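Local atomic coordinates of VP2 (Primate bocaparvovirus 1, PDB entry 7L0W), a protein that self-assembles in 60 copies into the T=1 icosahedral capsid, about 26 nm across, of human bocavirus 1. Residues R88-A93 with N212-W217. Residues are numbered along the deposited sequence; the frame is centred on the assembly and turned at random.
Sequences RFRPKA and NFDCEW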
loop_
_atom_site.group_PDB
_atom_site.type_symbol
_atom_site.label_atom_id
_atom_site.label_comp_id
_atom_site.label_asym_id
_atom_site.label_seq_id
_atom_site.Cartn_x
_atom_site.Cartn_y
_atom_site.Cartn_z
ATOM N N ARG A 88 93.116 7.748 -16.547
ATOM C CA ARG A 88 93.290 7.329 -15.167
ATOM C C ARG A 88 92.525 6.042 -14.921
ATOM O O ARG A 88 91.544 5.750 -15.605
ATOM C CB ARG A 88 92.826 8.409 -14.197
ATOM C CG ARG A 88 91.400 8.816 -14.385
ATOM C CD ARG A 88 90.991 9.785 -13.317
ATOM N NE ARG A 88 89.592 10.154 -13.439
ATOM C CZ ARG A 88 88.956 10.942 -12.584
ATOM N NH1 ARG A 88 89.589 11.428 -11.531
ATOM N NH2 ARG A 88 87.679 11.224 -12.770
ATOM N N PHE A 89 92.984 5.275 -13.936
ATOM C CA PHE A 89 92.357 4.005 -13.608
ATOM C C PHE A 89 92.605 3.665 -12.148
ATOM O O PHE A 89 93.648 4.001 -11.587
ATOM C CB PHE A 89 92.881 2.894 -14.512
ATOM C CG PHE A 89 94.367 2.734 -14.472
ATOM C CD1 PHE A 89 94.957 1.862 -13.585
ATOM C CD2 PHE A 89 95.174 3.459 -15.323
ATOM C CE1 PHE A 89 96.314 1.714 -13.552
ATOM C CE2 PHE A 89 96.531 3.315 -15.287
ATOM C CZ PHE A 89 97.101 2.441 -14.400
ATOM N N ARG A 90 91.639 2.986 -11.533
ATOM C CA ARG A 90 91.822 2.462 -10.186
ATOM C C ARG A 90 91.028 1.169 -10.050
ATOM O O ARG A 90 90.087 0.932 -10.814
ATOM C CB ARG A 90 91.390 3.477 -9.120
ATOM C CG ARG A 90 89.945 3.810 -9.162
ATOM C CD ARG A 90 89.582 4.703 -8.023
ATOM N NE ARG A 90 88.177 5.058 -8.079
ATOM C CZ ARG A 90 87.598 5.891 -7.232
ATOM N NH1 ARG A 90 88.314 6.442 -6.265
ATOM N NH2 ARG A 90 86.310 6.170 -7.350
ATOM N N PRO A 91 91.391 0.313 -9.087
ATOM C CA PRO A 91 90.712 -0.972 -8.883
ATOM C C PRO A 91 89.388 -0.900 -8.131
ATOM O O PRO A 91 89.446 -0.853 -6.906
ATOM C CB PRO A 91 91.723 -1.752 -8.043
ATOM C CG PRO A 91 92.994 -1.041 -8.189
ATOM C CD PRO A 91 92.622 0.381 -8.298
ATOM N N LYS A 92 88.218 -0.808 -8.769
ATOM C CA LYS A 92 86.971 -0.908 -8.003
ATOM C C LYS A 92 86.968 -2.104 -7.059
ATOM O O LYS A 92 87.038 -1.943 -5.838
ATOM C CB LYS A 92 85.759 -1.004 -8.926
ATOM C CG LYS A 92 85.442 0.236 -9.682
ATOM C CD LYS A 92 85.209 1.373 -8.724
ATOM C CE LYS A 92 83.898 1.235 -7.991
ATOM N NZ LYS A 92 83.679 2.439 -7.162
ATOM N N ALA A 93 86.872 -3.313 -7.601
ATOM C CA ALA A 93 86.610 -4.477 -6.773
ATOM C C ALA A 93 87.456 -5.650 -7.226
ATOM O O ALA A 93 87.894 -5.712 -8.373
ATOM C CB ALA A 93 85.132 -4.865 -6.812
ATOM N N ASN A 212 86.596 -5.007 -1.768
ATOM C CA ASN A 212 86.152 -3.752 -2.354
ATOM C C ASN A 212 87.157 -2.667 -2.016
ATOM O O ASN A 212 87.295 -2.288 -0.850
ATOM C CB ASN A 212 84.766 -3.367 -1.848
ATOM C CG ASN A 212 83.690 -4.279 -2.365
ATOM O OD1 ASN A 212 82.908 -4.834 -1.600
ATOM N ND2 ASN A 212 83.628 -4.425 -3.678
ATOM N N PHE A 213 87.845 -2.167 -3.030
ATOM C CA PHE A 213 88.789 -1.083 -2.844
ATOM C C PHE A 213 88.066 0.240 -2.687
ATOM O O PHE A 213 86.979 0.449 -3.229
ATOM C CB PHE A 213 89.708 -0.950 -4.046
ATOM C CG PHE A 213 90.567 -2.128 -4.303
ATOM C CD1 PHE A 213 91.858 -2.166 -3.840
ATOM C CD2 PHE A 213 90.082 -3.207 -5.001
ATOM C CE1 PHE A 213 92.647 -3.247 -4.089
ATOM C CE2 PHE A 213 90.870 -4.294 -5.240
ATOM C CZ PHE A 213 92.151 -4.313 -4.785
ATOM N N ASP A 214 88.682 1.141 -1.932
ATOM C CA ASP A 214 88.447 2.565 -2.147
ATOM C C ASP A 214 89.828 3.213 -2.010
ATOM O O ASP A 214 90.455 3.122 -0.956
ATOM C CB ASP A 214 87.444 3.141 -1.178
ATOM C CG ASP A 214 87.015 4.538 -1.557
ATOM O OD1 ASP A 214 87.463 5.027 -2.616
ATOM O OD2 ASP A 214 86.222 5.138 -0.805
ATOM N N CYS A 215 90.290 3.843 -3.087
ATOM C CA CYS A 215 91.660 4.326 -3.132
ATOM C C CYS A 215 91.779 5.429 -4.172
ATOM O O CYS A 215 90.813 5.782 -4.853
ATOM C CB CYS A 215 92.634 3.182 -3.426
ATOM S SG CYS A 215 92.275 2.260 -4.932
ATOM N N GLU A 216 92.982 5.979 -4.278
ATOM C CA GLU A 216 93.245 7.071 -5.198
ATOM C C GLU A 216 93.472 6.559 -6.613
ATOM O O GLU A 216 93.845 5.406 -6.832
ATOM C CB GLU A 216 94.456 7.874 -4.741
ATOM C CG GLU A 216 95.727 7.066 -4.668
ATOM C CD GLU A 216 96.890 7.887 -4.167
ATOM O OE1 GLU A 216 96.803 9.127 -4.245
ATOM O OE2 GLU A 216 97.880 7.300 -3.680
ATOM N N TRP A 217 93.242 7.444 -7.575
ATOM C CA TRP A 217 93.420 7.130 -8.980
ATOM C C TRP A 217 94.898 7.032 -9.335
ATOM O O TRP A 217 95.772 7.512 -8.615
ATOM C CB TRP A 217 92.764 8.199 -9.839
ATOM C CG TRP A 217 91.300 8.215 -9.741
ATOM C CD1 TRP A 217 90.554 8.913 -8.854
ATOM C CD2 TRP A 217 90.382 7.530 -10.587
ATOM N NE1 TRP A 217 89.223 8.693 -9.079
ATOM C CE2 TRP A 217 89.094 7.846 -10.145
ATOM C CE3 TRP A 217 90.524 6.674 -11.673
ATOM C CZ2 TRP A 217 87.958 7.337 -10.750
ATOM C CZ3 TRP A 217 89.400 6.177 -12.270
ATOM C CH2 TRP A 217 88.136 6.506 -11.813
#
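The indole of Trp217 is sandwiched between two arginines of one strand, Arg88 over one face and Arg90 over the opposite one. Both guanidinium groups lie nearly flat on it, with planes 17° and 14° from the ring. For Arg88 the evidence for cation-pi contact is its CZ, 4.1 Å from the centroid of the five-membered ring of Trp217, while its CD rests over the six-membered ring. On the Arg90 side a CH-pi contact comes from CG, 3.9 Å from the centroid of the six-membered ring of Trp217, and NE lies over the rim. In both arginines CG sits between the backbone N and the carbonyl carbon and the chain then runs extended, which carries the two side chains out alongside each other with the indole between. Rotation of the Arg90 group is further fixed by a hydrogen bond from Arg90 NH1 to Cys215 O (2.9 Å), and by a salt bridge from its NE to Glu450. Asp214 adds opposite charge nearby but no bond.

At the other end, Phe213 N donates to Lys92 O (2.9 Å), and Pro91 CB sits over the centre of the Phe213 ring, 3.8 Å from its centroid. Ala93 and Asn212 form an antiparallel, non-hydrogen-bonded pair (CA to CA 4.5 Å). Beyond it 212-217 departs from regular pairing, although Phe89 bonds Val218 through the backbone. Strand 437-453 pairs with the other edge of 86-108, where Lys92 and Ala93 form a classic beta bulge opposite Val448; these antiparallel neighbours are consistent with the jelly-roll core of parvovirus capsid proteins, and strand 407-409 packs against Phe213, Cys215 and Glu216.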